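Local structure of putative triphosphoribosyl-dephospho-coA synthase (3H9P) at residues R196-K201 with E220-D225; S97-F102 with K121-I126. The protein is of unproven function but belongs to the CitG family and probably acts as an ATP-binding triphosphoribosyl-dephospho-CoA synthase. One frame throughout, in Å; residues are numbered along the deposited sequence.

Contact 1 (R196-K201 with E220-D225); sequences REYAEK and EKLLKD
Tyr-198 reaches across to Asp-225 with its phenol end, and the hydroxyl donates a hydrogen bond to one carboxylate oxygen. Tyr-198 OH lies 2.5 Å from Asp-225 OD2, very short for a hydrogen bond. OD2 sits at the edge of the ring, in the ring plane, and the carboxylate is turned 68° against that plane. Tyr-198 carries its CG anti to the backbone N (chi1 -174°), which sends the ring straight out toward the other helix. Asp-225 OD2 has a second partner four residues earlier in the chain, Lys-221 NZ at 3.5 Å, a salt bridge. The lysine chain bends at chi2 and chi4, and its CE lies 4.1 Å from Tyr-198 OH. Leu-222 CD1 lies 3.9 Å from Tyr-198 OH. A phenylalanine here would probably leave Asp-225 with the lysine but without its link to the facing helix. The segments run antiparallel, at 160°; their axes come no closer than 13.1 Å, and the tyrosine side chain bridges that distance. Helices 196-208 and 212-225 thus form an antiparallel helical hairpin. Trp-205 of the first meets the Tyr-198 ring edge-to-face and also touches Lys-221, while Val-190 of helix 188-194 packs on the tyrosine.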
loop_
_atom_site.group_PDB
_atom_site.type_symbol
_atom_site.label_atom_id
_atom_site.label_comp_id
_atom_site.label_asym_id
_atom_site.label_seq_id
_atom_site.Cartn_x
_atom_site.Cartn_y
_atom_site.Cartn_z
ATOM N N ARG A 196 10.572 0.443 6.053
ATOM C CA ARG A 196 10.036 0.765 7.338
ATOM C C ARG A 196 11.124 1.162 8.310
ATOM O O ARG A 196 11.004 2.175 8.977
ATOM C CB ARG A 196 9.233 -0.437 7.868
ATOM C CG ARG A 196 7.825 -0.091 8.218
ATOM C CD ARG A 196 6.856 -1.275 8.107
ATOM N NE ARG A 196 5.815 -1.098 9.116
ATOM C CZ ARG A 196 5.214 -2.079 9.793
ATOM N NH1 ARG A 196 5.504 -3.357 9.560
ATOM N NH2 ARG A 196 4.298 -1.778 10.706
ATOM N N GLU A 197 12.194 0.382 8.395
ATOM C CA GLU A 197 13.240 0.657 9.367
ATOM C C GLU A 197 13.998 1.972 9.114
ATOM O O GLU A 197 14.414 2.635 10.065
ATOM C CB GLU A 197 14.185 -0.526 9.515
ATOM C CG GLU A 197 14.599 -0.776 10.968
ATOM C CD GLU A 197 15.586 0.271 11.433
ATOM O OE1 GLU A 197 16.453 0.634 10.603
ATOM O OE2 GLU A 197 15.485 0.751 12.583
ATOM N N TYR A 198 14.136 2.383 7.858
ATOM C CA TYR A 198 14.786 3.655 7.564
ATOM C C TYR A 198 13.859 4.819 7.921
ATOM O O TYR A 198 14.289 5.811 8.511
ATOM C CB TYR A 198 15.232 3.733 6.090
ATOM C CG TYR A 198 16.039 4.967 5.767
ATOM C CD1 TYR A 198 17.412 4.888 5.491
ATOM C CD2 TYR A 198 15.435 6.214 5.736
ATOM C CE1 TYR A 198 18.150 6.040 5.215
ATOM C CE2 TYR A 198 16.159 7.367 5.456
ATOM C CZ TYR A 198 17.498 7.279 5.204
ATOM O OH TYR A 198 18.159 8.442 4.935
ATOM N N ALA A 199 12.580 4.699 7.587
ATOM C CA ALA A 199 11.583 5.678 8.051
ATOM C C ALA A 199 11.552 5.845 9.606
ATOM O O ALA A 199 11.514 6.965 10.126
ATOM C CB ALA A 199 10.208 5.343 7.493
ATOM N N GLU A 200 11.569 4.739 10.336
ATOM C CA GLU A 200 11.553 4.788 11.812
ATOM C C GLU A 200 12.807 5.483 12.295
ATOM O O GLU A 200 12.794 6.192 13.303
ATOM C CB GLU A 200 11.490 3.383 12.416
ATOM C CG GLU A 200 10.370 3.200 13.411
ATOM C CD GLU A 200 9.164 2.484 12.806
ATOM O OE1 GLU A 200 9.129 1.232 12.809
ATOM O OE2 GLU A 200 8.239 3.163 12.326
ATOM N N LYS A 201 13.886 5.305 11.542
ATOM C CA LYS A 201 15.169 5.842 11.951
ATOM C C LYS A 201 15.207 7.356 11.858
ATOM O O LYS A 201 15.908 7.996 12.619
ATOM C CB LYS A 201 16.306 5.224 11.146
ATOM C CG LYS A 201 17.597 5.165 11.927
ATOM C CD LYS A 201 17.708 3.951 12.832
ATOM C CE LYS A 201 19.170 3.660 13.162
ATOM N NZ LYS A 201 19.383 2.443 14.039
ATOM N N GLU A 220 20.877 16.965 4.833
ATOM C CA GLU A 220 21.827 16.505 3.836
ATOM C C GLU A 220 21.965 14.985 3.756
ATOM O O GLU A 220 22.356 14.450 2.702
ATOM C CB GLU A 220 23.192 17.148 4.048
ATOM C CG GLU A 220 23.925 17.333 2.765
ATOM C CD GLU A 220 25.422 17.459 2.961
ATOM O OE1 GLU A 220 25.851 18.323 3.768
ATOM O OE2 GLU A 220 26.161 16.685 2.303
ATOM N N LYS A 221 21.668 14.295 4.858
ATOM C CA LYS A 221 21.715 12.832 4.830
ATOM C C LYS A 221 20.516 12.279 4.063
ATOM O O LYS A 221 20.656 11.392 3.216
ATOM C CB LYS A 221 21.775 12.230 6.227
ATOM C CG LYS A 221 22.130 10.740 6.184
ATOM C CD LYS A 221 21.282 9.898 7.166
ATOM C CE LYS A 221 21.642 8.423 7.054
ATOM N NZ LYS A 221 22.986 8.232 6.428
ATOM N N LEU A 222 19.350 12.832 4.385
ATOM C CA LEU A 222 18.101 12.573 3.689
ATOM C C LEU A 222 18.215 12.813 2.179
ATOM O O LEU A 222 17.737 12.009 1.372
ATOM C CB LEU A 222 17.003 13.442 4.310
ATOM C CG LEU A 222 16.177 12.831 5.455
ATOM C CD1 LEU A 222 16.982 11.899 6.357
ATOM C CD2 LEU A 222 15.420 13.889 6.271
ATOM N N LEU A 223 18.868 13.912 1.809
ATOM C CA LEU A 223 19.154 14.202 0.408
ATOM C C LEU A 223 20.108 13.193 -0.246
ATOM O O LEU A 223 19.748 12.575 -1.251
ATOM C CB LEU A 223 19.675 15.628 0.233
ATOM C CG LEU A 223 19.676 16.110 -1.217
ATOM C CD1 LEU A 223 18.253 16.138 -1.765
ATOM C CD2 LEU A 223 20.329 17.477 -1.335
ATOM N N LYS A 224 21.310 13.019 0.301
ATOM C CA LYS A 224 22.246 12.042 -0.272
ATOM C C LYS A 224 21.588 10.658 -0.360
ATOM O O LYS A 224 21.826 9.908 -1.309
ATOM C CB LYS A 224 23.556 11.983 0.515
ATOM C CG LYS A 224 24.494 13.185 0.311
ATOM C CD LYS A 224 25.583 12.955 -0.801
ATOM C CE LYS A 224 26.932 13.567 -0.405
ATOM N NZ LYS A 224 28.106 13.093 -1.232
ATOM N N ASP A 225 20.733 10.339 0.610
ATOM C CA ASP A 225 20.002 9.079 0.581
ATOM C C ASP A 225 18.843 9.020 -0.408
ATOM O O ASP A 225 18.403 7.922 -0.755
ATOM C CB ASP A 225 19.518 8.700 1.976
ATOM C CG ASP A 225 20.642 8.199 2.846
ATOM O OD1 ASP A 225 21.760 8.046 2.324
ATOM O OD2 ASP A 225 20.427 7.962 4.045
#

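Contact 2 (S97-F102 with K121-I126)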
loop_
_atom_site.group_PDB
_atom_site.type_symbol
_atom_site.label_atom_id
_atom_site.label_comp_id
_atom_site.label_asym_id
_atom_site.label_seq_id
_atom_site.Cartn_x
_atom_site.Cartn_y
_atom_site.Cartn_z
ATOM N N SER A 97 -11.365 11.304 -9.491
ATOM C CA SER A 97 -10.574 12.517 -9.642
ATOM C C SER A 97 -9.327 12.471 -8.766
ATOM O O SER A 97 -8.230 12.780 -9.222
ATOM C CB SER A 97 -11.384 13.733 -9.244
ATOM O OG SER A 97 -12.396 13.958 -10.188
ATOM N N VAL A 98 -9.483 12.064 -7.518
ATOM C CA VAL A 98 -8.314 12.035 -6.681
ATOM C C VAL A 98 -7.266 11.051 -7.228
ATOM O O VAL A 98 -6.073 11.384 -7.274
ATOM C CB VAL A 98 -8.673 11.776 -5.215
ATOM C CG1 VAL A 98 -7.437 11.454 -4.381
ATOM C CG2 VAL A 98 -9.374 13.007 -4.643
ATOM N N LEU A 99 -7.724 9.869 -7.650
ATOM C CA LEU A 99 -6.872 8.856 -8.257
ATOM C C LEU A 99 -6.152 9.337 -9.533
ATOM O O LEU A 99 -4.938 9.162 -9.679
ATOM C CB LEU A 99 -7.686 7.578 -8.516
ATOM C CG LEU A 99 -6.945 6.320 -8.977
ATOM C CD1 LEU A 99 -5.696 6.045 -8.118
ATOM C CD2 LEU A 99 -7.879 5.123 -8.916
ATOM N N GLU A 100 -6.888 9.968 -10.439
ATOM C CA GLU A 100 -6.272 10.640 -11.575
ATOM C C GLU A 100 -5.260 11.728 -11.171
ATOM O O GLU A 100 -4.214 11.858 -11.786
ATOM C CB GLU A 100 -7.343 11.229 -12.481
ATOM C CG GLU A 100 -6.763 11.899 -13.719
ATOM C CD GLU A 100 -7.792 12.640 -14.516
ATOM O OE1 GLU A 100 -9.002 12.352 -14.317
ATOM O OE2 GLU A 100 -7.399 13.499 -15.350
ATOM N N ALA A 101 -5.549 12.486 -10.111
ATOM C CA ALA A 101 -4.604 13.507 -9.624
ATOM C C ALA A 101 -3.287 12.882 -9.136
ATOM O O ALA A 101 -2.185 13.437 -9.351
ATOM C CB ALA A 101 -5.251 14.389 -8.503
ATOM N N PHE A 102 -3.429 11.724 -8.498
ATOM C CA PHE A 102 -2.310 10.932 -7.994
ATOM C C PHE A 102 -1.436 10.458 -9.133
ATOM O O PHE A 102 -0.207 10.632 -9.095
ATOM C CB PHE A 102 -2.836 9.718 -7.203
ATOM C CG PHE A 102 -1.759 8.771 -6.732
ATOM C CD1 PHE A 102 -1.089 9.000 -5.522
ATOM C CD2 PHE A 102 -1.428 7.629 -7.481
ATOM C CE1 PHE A 102 -0.100 8.099 -5.053
ATOM C CE2 PHE A 102 -0.435 6.731 -7.036
ATOM C CZ PHE A 102 0.232 6.969 -5.821
ATOM N N LYS A 121 -8.290 -1.264 -12.956
ATOM C CA LYS A 121 -9.057 -2.170 -12.117
ATOM C C LYS A 121 -9.522 -1.524 -10.813
ATOM O O LYS A 121 -10.632 -1.766 -10.346
ATOM C CB LYS A 121 -8.261 -3.456 -11.876
ATOM C CG LYS A 121 -8.321 -4.360 -13.128
ATOM C CD LYS A 121 -7.291 -5.444 -13.127
ATOM C CE LYS A 121 -7.356 -6.206 -14.438
ATOM N NZ LYS A 121 -6.519 -7.417 -14.374
ATOM N N THR A 122 -8.677 -0.674 -10.258
ATOM C CA THR A 122 -9.056 0.089 -9.099
ATOM C C THR A 122 -10.186 1.050 -9.442
ATOM O O THR A 122 -11.212 1.077 -8.739
ATOM C CB THR A 122 -7.872 0.827 -8.482
ATOM O OG1 THR A 122 -6.805 -0.108 -8.268
ATOM C CG2 THR A 122 -8.275 1.411 -7.142
ATOM N N GLU A 123 -10.007 1.799 -10.533
ATOM C CA GLU A 123 -11.010 2.753 -10.981
ATOM C C GLU A 123 -12.328 2.040 -11.196
ATOM O O GLU A 123 -13.383 2.533 -10.804
ATOM C CB GLU A 123 -10.605 3.421 -12.293
ATOM C CG GLU A 123 -9.458 4.401 -12.192
ATOM C CD GLU A 123 -8.777 4.625 -13.532
ATOM O OE1 GLU A 123 -9.059 3.878 -14.495
ATOM O OE2 GLU A 123 -7.944 5.544 -13.629
ATOM N N GLU A 124 -12.270 0.862 -11.803
ATOM C CA GLU A 124 -13.517 0.191 -12.121
ATOM C C GLU A 124 -14.232 -0.334 -10.873
ATOM O O GLU A 124 -15.448 -0.342 -10.841
ATOM C CB GLU A 124 -13.373 -0.829 -13.264
ATOM C CG GLU A 124 -12.802 -2.191 -12.933
ATOM C CD GLU A 124 -12.654 -3.067 -14.186
ATOM O OE1 GLU A 124 -13.320 -4.131 -14.263
ATOM O OE2 GLU A 124 -11.890 -2.681 -15.112
ATOM N N GLU A 125 -13.491 -0.699 -9.828
ATOM C CA GLU A 125 -14.137 -1.124 -8.580
ATOM C C GLU A 125 -14.626 0.032 -7.730
ATOM O O GLU A 125 -15.689 -0.062 -7.104
ATOM C CB GLU A 125 -13.260 -2.074 -7.773
ATOM C CG GLU A 125 -13.076 -3.367 -8.473
ATOM C CD GLU A 125 -14.398 -4.047 -8.822
ATOM O OE1 GLU A 125 -15.220 -4.249 -7.903
ATOM O OE2 GLU A 125 -14.606 -4.370 -10.022
ATOM N N ILE A 126 -13.865 1.119 -7.726
ATOM C CA ILE A 126 -14.371 2.368 -7.177
ATOM C C ILE A 126 -15.727 2.712 -7.777
ATOM O O ILE A 126 -16.711 2.852 -7.053
ATOM C CB ILE A 126 -13.397 3.549 -7.331
ATOM C CG1 ILE A 126 -12.162 3.312 -6.451
ATOM C CG2 ILE A 126 -14.080 4.836 -6.876
ATOM C CD1 ILE A 126 -10.971 4.127 -6.862
#
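Leu-99 supplies the apolar contact, and one methyl, CD2, does all of the touching. It meets Ile-126 CD1 at 3.8 Å, methyl against methyl, the two side chains passing at a slant. Thr-122 CG2 lies a little farther from Leu-99 CD2, at 4.1 Å. The threonine turns this methyl anti to its own backbone N, while OG1 bonds back to Lys-118 O in its own helix. Thr-122 therefore offers carbon to Leu-99 and keeps its polar atom occupied. The aliphatic part of Glu-123 completes the set: its CG is 3.7 Å from Leu-99 CD2, and beyond CG the chain is extended. Helices 92-105 and 118-129 pack as an antiparallel pair in this all-helical fold, with segment axes 166° apart in direction and 11.1 Å at closest approach. Trp-136 of helix 133-138 touches both Leu-99 and Ile-126, so a third helix adjoins the apolar contact. No hydrogen bond joins the two segments. Glu-100 and Glu-123 carry like charges, but Glu-100 OE1 and Glu-123 OE2 are 6.9 Å apart and not in contact. Salt bridges belong to the dimer interface instead: Glu-124 and Glu-125 both pair with Lys-138 of the second subunit.

How the contacts relate
Contacts 1 and 2 lie far apart in one all-helical chain. Their centres are 30 Å from each other, and their nearest atoms are about 16 Å apart, so they do not touch. Contact 2 comes wholly earlier in the sequence than contact 1. Each joins two antiparallel helices, but by different means: contact 1 relies on a polar bond, contact 2 on apolar contacts. Both lie well out from the middle of the chain, about 20 Å and 19 Å from its centre to theirs. All four segments belong to the CitG-family part of the chain, whose activity is inferred, and neither contact can be assigned to a nucleotide site.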